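Local structure of sugar ABC transporter substrate-binding protein, BlMnBP1 (Bifidobacterium animalis subsp. lactis ATCC 27673, 6I5R) at residues G213-M218 with E377-A382; K226-K231 with Q434-A439. The protein binds manno-oligosaccharides such as mannobiose as the solute-binding component of an ABC transporter, and probably delivers them for uptake. All blocks are in the same frame, centred on the assembly; numbering follows the deposited sequence.

Contact 1 (G213-M218 with E377-A382)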
# COMPACT_ATOMS: atom_id res chain seq x y z
N GLY A 213 3.10 2.57 17.36
CA GLY A 213 2.20 3.62 17.77
C GLY A 213 2.69 5.03 17.51
O GLY A 213 2.00 5.98 17.87
N ASP A 214 3.83 5.20 16.86
CA ASP A 214 4.43 6.53 16.70
C ASP A 214 4.28 7.04 15.27
O ASP A 214 4.93 6.51 14.36
CB ASP A 214 5.90 6.44 17.10
CG ASP A 214 6.64 7.74 16.98
OD1 ASP A 214 6.02 8.76 16.67
OD2 ASP A 214 7.87 7.72 17.22
N PRO A 215 3.45 8.05 15.02
CA PRO A 215 3.30 8.57 13.65
C PRO A 215 4.58 9.15 13.08
O PRO A 215 4.67 9.33 11.86
CB PRO A 215 2.23 9.66 13.81
CG PRO A 215 1.46 9.25 15.04
CD PRO A 215 2.51 8.70 15.96
N LYS A 216 5.54 9.47 13.91
CA LYS A 216 6.82 9.98 13.44
C LYS A 216 7.83 8.87 13.15
O LYS A 216 8.95 9.17 12.74
CB LYS A 216 7.43 10.92 14.49
CG LYS A 216 6.65 12.19 14.74
CD LYS A 216 7.33 13.16 15.68
CE LYS A 216 6.49 14.44 15.81
NZ LYS A 216 7.18 15.42 16.72
N PHE A 217 7.48 7.60 13.37
CA PHE A 217 8.48 6.55 13.26
C PHE A 217 9.02 6.43 11.84
O PHE A 217 10.23 6.36 11.63
CB PHE A 217 7.92 5.20 13.68
CG PHE A 217 8.98 4.15 13.80
CD1 PHE A 217 9.73 4.05 14.97
CD2 PHE A 217 9.29 3.32 12.74
CE1 PHE A 217 10.74 3.13 15.08
CE2 PHE A 217 10.31 2.38 12.85
CZ PHE A 217 11.03 2.29 14.02
N MET A 218 8.13 6.41 10.86
CA MET A 218 8.54 6.13 9.48
C MET A 218 9.49 7.19 8.95
O MET A 218 10.54 6.87 8.40
CB MET A 218 7.32 6.05 8.56
CG MET A 218 7.72 5.81 7.13
SD MET A 218 8.26 4.10 6.91
CE MET A 218 6.68 3.32 6.66
N GLU A 377 -6.43 2.82 17.18
CA GLU A 377 -6.05 4.21 16.94
C GLU A 377 -5.59 4.30 15.50
O GLU A 377 -4.58 3.69 15.12
CB GLU A 377 -4.96 4.67 17.90
CG GLU A 377 -4.86 6.19 17.92
CD GLU A 377 -6.05 6.87 18.61
OE1 GLU A 377 -6.63 6.22 19.52
OE2 GLU A 377 -6.39 8.02 18.23
N LEU A 378 -6.35 5.03 14.68
CA LEU A 378 -6.00 5.21 13.28
C LEU A 378 -5.15 6.46 13.15
O LEU A 378 -5.58 7.56 13.52
CB LEU A 378 -7.25 5.33 12.42
CG LEU A 378 -8.23 4.17 12.42
CD1 LEU A 378 -9.46 4.52 11.63
CD2 LEU A 378 -7.54 2.95 11.88
N ILE A 379 -3.94 6.30 12.60
CA ILE A 379 -2.95 7.37 12.53
C ILE A 379 -2.45 7.49 11.10
O ILE A 379 -2.63 6.60 10.28
CB ILE A 379 -1.76 7.14 13.49
CG1 ILE A 379 -1.16 5.73 13.32
CG2 ILE A 379 -2.17 7.39 14.94
CD1 ILE A 379 0.09 5.50 14.22
N THR A 380 -1.76 8.59 10.82
CA THR A 380 -1.06 8.78 9.56
C THR A 380 0.39 9.17 9.84
O THR A 380 0.71 9.73 10.89
CB THR A 380 -1.69 9.87 8.70
OG1 THR A 380 -1.63 11.11 9.42
CG2 THR A 380 -3.12 9.51 8.37
N ASP A 381 1.25 8.85 8.89
CA ASP A 381 2.67 9.14 9.05
C ASP A 381 2.89 10.66 9.07
O ASP A 381 2.53 11.36 8.12
CB ASP A 381 3.47 8.50 7.92
CG ASP A 381 3.67 7.02 8.10
OD1 ASP A 381 3.46 6.51 9.21
OD2 ASP A 381 4.09 6.37 7.12
N ALA A 382 3.52 11.14 10.12
CA ALA A 382 3.92 12.53 10.19
C ALA A 382 5.06 12.82 9.20
O ALA A 382 5.89 11.96 8.92
CB ALA A 382 4.37 12.84 11.61
O HOH W 1 5.20 6.09 11.52
O HOH W 2 6.48 9.48 9.91
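Two first torsions bring Ile379 and Asp381 against Pro215 of the turn and Met218 of the helix that follows. In Ile379, CG1 lies between the backbone N and the carbonyl carbon (chi1 51°), and CD1 ends 4.1 Å from CG of Pro215; the two side chains cross at about a right angle, with CG2 of Ile379 touching the same corner of the proline ring. In Asp381, CG stands anti to the carbonyl carbon (chi1 -77°), and the carboxylate swings towards the start of helix 217-224, where OD2 lies 3.6 Å from CB of Met218. Its other oxygen works through water: water 1 donates hydrogen bonds to Asp381 OD1 (2.9 Å) and Asp214 O and accepts one from Met218 N, so the first turn of the helix is tied to the aspartate indirectly.

The direct backbone link is a single hydrogen bond, Ala382 N to Pro215 O, at 2.8 Å. The donor rises above the carbonyl plane, 44° out of it. The same oxygen receives a CA-H...O contact from Asp381 and a bond from water 2, which at 2.7 Å also donates to Ala382 O, itself a partner of Asn219. Beside this polar cluster, CB of Ala382 packs at 3.9 Å against CG of Lys216.

The local motif is a type I beta turn, Asp214 to Phe217, leading into a helix. Asp214 OD1 accepts from Lys216 N, an Asx turn that serves as a cap. Strand 377-379 pairs in parallel with strand 314-325; the contact joins the capped helix start to Ile379 of that strand and to the chain leaving it, here in the two-lobed fold of the periplasmic binding proteins.

Contact 2 (K226-K231 with Q434-A439)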
# COMPACT_ATOMS: atom_id res chain seq x y z
N LYS A 226 20.16 3.76 13.99
CA LYS A 226 21.12 2.93 13.28
C LYS A 226 20.69 1.47 13.17
O LYS A 226 20.98 0.81 12.16
CB LYS A 226 22.48 3.00 13.96
CG LYS A 226 23.29 4.15 13.47
CD LYS A 226 24.47 4.37 14.37
CE LYS A 226 25.40 5.47 13.80
NZ LYS A 226 26.58 5.74 14.67
N GLU A 227 20.04 0.91 14.19
CA GLU A 227 19.65 -0.50 14.18
C GLU A 227 18.17 -0.64 14.51
O GLU A 227 17.78 -1.19 15.56
CB GLU A 227 20.52 -1.32 15.13
CG GLU A 227 21.98 -1.36 14.78
CD GLU A 227 22.72 -2.46 15.55
OE1 GLU A 227 22.99 -2.28 16.77
OE2 GLU A 227 22.99 -3.52 14.94
N PRO A 228 17.29 -0.22 13.59
CA PRO A 228 15.85 -0.23 13.88
C PRO A 228 15.21 -1.60 13.83
O PRO A 228 14.05 -1.74 14.24
CB PRO A 228 15.26 0.67 12.79
CG PRO A 228 16.25 0.53 11.62
CD PRO A 228 17.61 0.36 12.27
N PHE A 229 15.90 -2.61 13.32
CA PHE A 229 15.33 -3.94 13.18
C PHE A 229 15.65 -4.84 14.35
O PHE A 229 15.16 -5.97 14.39
CB PHE A 229 15.80 -4.53 11.86
CG PHE A 229 15.55 -3.61 10.71
CD1 PHE A 229 14.25 -3.27 10.35
CD2 PHE A 229 16.60 -3.04 10.01
CE1 PHE A 229 14.02 -2.41 9.26
CE2 PHE A 229 16.37 -2.18 8.97
CZ PHE A 229 15.08 -1.87 8.58
N LYS A 230 16.39 -4.33 15.33
CA LYS A 230 16.67 -5.08 16.54
C LYS A 230 15.41 -5.26 17.37
O LYS A 230 14.49 -4.45 17.35
CB LYS A 230 17.75 -4.37 17.38
CG LYS A 230 17.32 -3.09 18.07
CD LYS A 230 18.49 -2.49 18.90
CE LYS A 230 18.96 -3.44 20.05
NZ LYS A 230 17.99 -3.53 21.16
N LYS A 231 15.40 -6.35 18.14
CA LYS A 231 14.34 -6.56 19.10
C LYS A 231 14.32 -5.43 20.11
O LYS A 231 15.38 -4.98 20.58
CB LYS A 231 14.56 -7.90 19.82
CG LYS A 231 13.49 -8.27 20.84
CD LYS A 231 13.93 -9.45 21.73
CE LYS A 231 14.15 -10.76 20.98
NZ LYS A 231 14.64 -11.81 21.97
N GLN A 434 23.09 -3.84 10.00
CA GLN A 434 24.44 -3.38 9.68
C GLN A 434 24.45 -2.56 8.38
O GLN A 434 25.13 -1.52 8.29
CB GLN A 434 25.38 -4.61 9.62
CG GLN A 434 25.63 -5.17 11.02
CD GLN A 434 26.01 -6.65 11.09
OE1 GLN A 434 26.06 -7.37 10.09
NE2 GLN A 434 26.26 -7.12 12.32
N LYS A 435 23.64 -2.96 7.40
CA LYS A 435 23.52 -2.19 6.18
C LYS A 435 22.80 -0.87 6.43
O LYS A 435 23.19 0.17 5.90
CB LYS A 435 22.78 -2.99 5.10
CG LYS A 435 23.60 -4.18 4.59
CD LYS A 435 22.93 -5.01 3.52
CE LYS A 435 23.82 -6.20 3.13
NZ LYS A 435 23.11 -7.15 2.20
N TRP A 436 21.73 -0.91 7.24
CA TRP A 436 21.02 0.32 7.57
C TRP A 436 21.89 1.25 8.39
O TRP A 436 21.94 2.46 8.14
CB TRP A 436 19.76 -0.00 8.36
CG TRP A 436 18.82 1.10 8.51
CD1 TRP A 436 18.70 1.92 9.59
CD2 TRP A 436 17.81 1.49 7.59
NE1 TRP A 436 17.68 2.82 9.39
CE2 TRP A 436 17.12 2.57 8.16
CE3 TRP A 436 17.44 1.05 6.32
CZ2 TRP A 436 16.09 3.21 7.52
CZ3 TRP A 436 16.42 1.68 5.69
CH2 TRP A 436 15.76 2.76 6.28
N ALA A 437 22.62 0.69 9.35
CA ALA A 437 23.44 1.49 10.24
C ALA A 437 24.48 2.30 9.47
O ALA A 437 24.71 3.47 9.79
CB ALA A 437 24.08 0.59 11.29
N LYS A 438 25.06 1.72 8.41
CA LYS A 438 26.02 2.45 7.59
C LYS A 438 25.31 3.54 6.81
O LYS A 438 25.84 4.65 6.65
CB LYS A 438 26.75 1.50 6.64
CG LYS A 438 27.87 0.75 7.37
CD LYS A 438 28.34 -0.52 6.67
CE LYS A 438 29.04 -0.25 5.37
NZ LYS A 438 29.80 -1.52 4.99
N ALA A 439 24.10 3.25 6.32
CA ALA A 439 23.36 4.22 5.53
C ALA A 439 22.89 5.39 6.38
O ALA A 439 22.88 6.54 5.92
CB ALA A 439 22.18 3.52 4.86
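Pro228 and Phe229 both approach Trp436 from the same side of its indole, but they are turned differently against it. Pro228 lies over the face: its CG sits 3.8 Å from the centroid of the five-membered ring in a CH-pi contact, and its CD comes to 3.3 Å from CD1 of Trp436. Phe229 instead points its edge at the indole, a T-shaped pair with centroids 5.5 Å apart and planes at 76°. Its CE2 also reaches CB of Trp436 at 4.1 Å. The indole can meet both because its CG is anti to the backbone N (chi1 -168°), which carries the ring out from the helix towards the loop.

A third approach comes in the plane of the indole, where the carbonyl oxygen of Lys226 lies 3.6 Å from CD1 of Trp436. That oxygen also rests on Ala437, 3.2 Å from its CA, while CB of Lys226 packs against CB of Ala437. The lysine chain then runs on, extended, to a salt bridge with Glu441, one turn further along the helix.

The indole NE1 donates to Leu222 O, in the last turn of helix 217-224. An alanine here removes the indole, which would probably open a gap beside Pro228 and the edge of Phe229 and leave Leu222 O without that donor.

Trp436, on helix 425-443, also touches Val395, Asn396 and Ser399 of helix 391-399, whereas Phe229 reaches Pro240 and Tyr244 of helix 239-252 and pairs edge-to-face with Trp432 of helix 425-443.

Read from the N terminus, the chain first lays down residues 213-218, which enter helix 217-224, and then reaches the loop 226-231, so the early segments of the two contacts lie at the start of one short helix and just beyond its end. Contact 1 then closes a loop of 158 residues at strand 377-379 and its exit. Contact 2 closes a longer one, of 202 residues, in the last helix, 425-443. Because the segments alternate, the two closures cross and neither nests in the other. Their centres lie 20 Å apart and they do not touch. Contact 1 joins the start of helix 217-224 to strand 377-379 and its exit; contact 2 joins the following loop to helix 425-443.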